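Local coordinates for periplasmic binding protein/LacI transcriptional regulator (Shewanella sp. ANA-3, PDB 5OCP) that binds L-arabinofuranose, in both anomeric forms, as the periplasmic sugar-binding component of a probable arabinose ABC transporter, at residues D142-F147 with W192-E197. Sequence-based numbering, arbitrary orientation.
Sequences DRAAGF and WSHNDE. With AHR (alpha-L-arabinofuranose), chain I; FUB (beta-L-arabinofuranose), chain J.
F147, on helix 138-151, lies flat against the indole of W192 at the end of strand 190-193, a worked example of an apolar stack built beside a sugar site. The phenyl ring sits face to face over the five-membered ring of the indole, the planes 7° apart, and F147 CG comes within 3.3 Å of W192 NE1. With CG anti to the backbone N in both (chi1 -175° for F147, 158° for W192), the two side chains reach across from helix and strand and slide past each other in opposite directions. H194 CD2 lies on the other face of the indole, offset toward its rim, while the carbonyl oxygen of R143 meets the indole edge at CZ2. An alanine in place of this tryptophan would probably open a gap between F147 and H194 and leave the phenyl ring without its stacking partner.

Away from this tight core the contact thins. A144, itself partly exposed, brings its CB no nearer to H194 CE1 than 3.9 Å, and the imidazole NE2 is hydrogen-bonded to the carboxylate of E130 on strand 126-132.

Toward the ligand, polar bonds take over from packing. R143 stretches out from CG to NE, and its NH1 makes a weak, bent hydrogen bond of 2.8 Å to H194 O. R143 NH1 and NH2 both donate hydrogen bonds to O3 of either arabinofuranose anomer, at the guanidinium edge, with NH1 2.8 Å from O3. A salt bridge from R143 NE to E110 on helix 107-121 probably steadies the guanidinium. N195, the N-cap of helix 196-208, donates a nearly straight hydrogen bond from ND2 to the sugar O2, 3.0 Å away, while OD1 caps M198 N. The chemistry thus implies recognition of two neighbouring hydroxyls by charged and amide donors, with nearly the same geometry for both anomers, consistent with the pocket accepting either.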
loop_
_atom_site.group_PDB
_atom_site.type_symbol
_atom_site.label_atom_id
_atom_site.label_comp_id
_atom_site.label_asym_id
_atom_site.label_seq_id
_atom_site.Cartn_x
_atom_site.Cartn_y
_atom_site.Cartn_z
ATOM N N ASP A 142 3.377 6.565 7.879
ATOM C CA ASP A 142 2.747 7.770 7.415
ATOM C C ASP A 142 1.206 7.733 7.457
ATOM O O ASP A 142 0.580 8.772 7.696
ATOM C CB ASP A 142 3.187 8.084 6.005
ATOM C CG ASP A 142 4.647 8.600 5.927
ATOM O OD1 ASP A 142 5.346 8.585 6.975
ATOM O OD2 ASP A 142 5.076 8.916 4.799
ATOM N N ARG A 143 0.602 6.564 7.273
ATOM C CA ARG A 143 -0.859 6.501 7.368
ATOM C C ARG A 143 -1.237 6.745 8.829
ATOM O O ARG A 143 -2.158 7.405 9.106
ATOM C CB ARG A 143 -1.426 5.158 6.924
ATOM C CG ARG A 143 -1.526 5.031 5.415
ATOM C CD ARG A 143 -1.885 3.656 4.888
ATOM N NE ARG A 143 -1.740 3.640 3.440
ATOM C CZ ARG A 143 -1.505 2.560 2.743
ATOM N NH1 ARG A 143 -1.457 1.402 3.320
ATOM N NH2 ARG A 143 -1.373 2.644 1.444
ATOM N N ALA A 144 -0.465 6.168 9.727
ATOM C CA ALA A 144 -0.748 6.372 11.168
ATOM C C ALA A 144 -0.601 7.858 11.491
ATOM O O ALA A 144 -1.465 8.460 12.185
ATOM C CB ALA A 144 0.113 5.518 12.029
ATOM N N ALA A 145 0.478 8.470 11.025
ATOM C CA ALA A 145 0.695 9.867 11.314
ATOM C C ALA A 145 -0.449 10.768 10.858
ATOM O O ALA A 145 -0.922 11.631 11.586
ATOM C CB ALA A 145 1.989 10.369 10.706
ATOM N N GLY A 146 -0.926 10.572 9.635
ATOM C CA GLY A 146 -2.034 11.323 9.141
ATOM C C GLY A 146 -3.361 11.104 9.873
ATOM O O GLY A 146 -4.073 12.042 10.145
ATOM N N PHE A 147 -3.712 9.860 10.141
ATOM C CA PHE A 147 -4.958 9.537 10.866
ATOM C C PHE A 147 -4.897 10.190 12.279
ATOM O O PHE A 147 -5.885 10.780 12.736
ATOM C CB PHE A 147 -5.089 8.038 10.928
ATOM C CG PHE A 147 -6.359 7.512 11.526
ATOM C CD1 PHE A 147 -6.556 7.399 12.901
ATOM C CD2 PHE A 147 -7.394 7.101 10.695
ATOM C CE1 PHE A 147 -7.772 6.852 13.377
ATOM C CE2 PHE A 147 -8.540 6.592 11.160
ATOM C CZ PHE A 147 -8.753 6.480 12.489
ATOM N N TRP A 192 -9.676 0.735 12.296
ATOM C CA TRP A 192 -8.825 1.463 11.338
ATOM C C TRP A 192 -7.737 0.494 10.983
ATOM O O TRP A 192 -6.833 0.164 11.786
ATOM C CB TRP A 192 -8.321 2.722 12.049
ATOM C CG TRP A 192 -7.056 3.385 11.537
ATOM C CD1 TRP A 192 -6.118 3.945 12.307
ATOM C CD2 TRP A 192 -6.627 3.622 10.164
ATOM N NE1 TRP A 192 -5.116 4.470 11.554
ATOM C CE2 TRP A 192 -5.407 4.308 10.229
ATOM C CE3 TRP A 192 -7.160 3.327 8.896
ATOM C CZ2 TRP A 192 -4.692 4.684 9.092
ATOM C CZ3 TRP A 192 -6.448 3.714 7.753
ATOM C CH2 TRP A 192 -5.228 4.402 7.875
ATOM N N SER A 193 -7.782 0.022 9.729
ATOM C CA SER A 193 -6.821 -0.893 9.238
ATOM C C SER A 193 -5.904 -0.253 8.195
ATOM O O SER A 193 -6.408 0.369 7.240
ATOM C CB SER A 193 -7.517 -2.082 8.605
ATOM O OG SER A 193 -6.549 -2.957 8.073
ATOM N N HIS A 194 -4.582 -0.413 8.349
ATOM C CA HIS A 194 -3.703 0.227 7.390
ATOM C C HIS A 194 -3.834 -0.351 5.981
ATOM O O HIS A 194 -3.392 0.313 5.050
ATOM C CB HIS A 194 -2.257 0.198 7.857
ATOM C CG HIS A 194 -1.987 1.031 9.079
ATOM N ND1 HIS A 194 -0.702 1.202 9.548
ATOM C CD2 HIS A 194 -2.796 1.663 9.953
ATOM C CE1 HIS A 194 -0.732 1.954 10.644
ATOM N NE2 HIS A 194 -1.974 2.345 10.850
ATOM N N ASN A 195 -4.413 -1.537 5.776
ATOM C CA ASN A 195 -4.720 -2.001 4.469
ATOM C C ASN A 195 -5.953 -2.863 4.409
ATOM O O ASN A 195 -6.444 -3.376 5.433
ATOM C CB ASN A 195 -3.553 -2.671 3.738
ATOM C CG ASN A 195 -3.283 -4.102 4.165
ATOM O OD1 ASN A 195 -3.727 -4.553 5.251
ATOM N ND2 ASN A 195 -2.504 -4.827 3.332
ATOM N N ASP A 196 -6.493 -2.961 3.206
ATOM C CA ASP A 196 -7.746 -3.716 3.048
ATOM C C ASP A 196 -7.567 -5.186 3.400
ATOM O O ASP A 196 -8.528 -5.789 3.921
ATOM C CB ASP A 196 -8.271 -3.627 1.602
ATOM C CG ASP A 196 -8.781 -2.241 1.172
ATOM O OD1 ASP A 196 -8.961 -1.324 2.017
ATOM O OD2 ASP A 196 -9.019 -2.097 -0.041
ATOM N N GLU A 197 -6.394 -5.763 3.159
ATOM C CA GLU A 197 -6.110 -7.169 3.453
ATOM C C GLU A 197 -6.361 -7.492 4.931
ATOM O O GLU A 197 -7.105 -8.431 5.240
ATOM C CB GLU A 197 -4.696 -7.498 3.019
ATOM C CG GLU A 197 -4.390 -8.954 2.872
ATOM C CD GLU A 197 -4.980 -9.623 1.632
ATOM O OE1 GLU A 197 -5.143 -9.049 0.524
ATOM O OE2 GLU A 197 -5.173 -10.849 1.779
HETATM O O5 AHR I . 3.046 0.150 0.319
HETATM C C5 AHR I . 1.695 -0.039 0.030
HETATM C C4 AHR I . 1.070 -0.995 1.030
HETATM O O4 AHR I . 1.794 -2.200 1.103
HETATM C C3 AHR I . -0.387 -1.333 0.664
HETATM O O3 AHR I . -1.216 -0.341 1.175
HETATM C C2 AHR I . -0.493 -2.706 1.307
HETATM O O2 AHR I . -1.519 -3.528 0.833
HETATM C C1 AHR I . 0.859 -3.272 0.910
HETATM O O1 AHR I . 1.166 -4.280 1.730
HETATM O O5 FUB J . 3.045 0.150 0.319
HETATM C C5 FUB J . 1.695 -0.046 0.031
HETATM C C4 FUB J . 1.072 -1.007 1.030
HETATM O O4 FUB J . 1.798 -2.208 1.124
HETATM C C3 FUB J . -0.380 -1.353 0.666
HETATM O O3 FUB J . -1.208 -0.348 1.162
HETATM C C2 FUB J . -0.520 -2.698 1.368
HETATM O O2 FUB J . -1.528 -3.529 0.841
HETATM C C1 FUB J . 0.885 -3.298 1.353
HETATM O O1 FUB J . 0.967 -4.090 0.272
#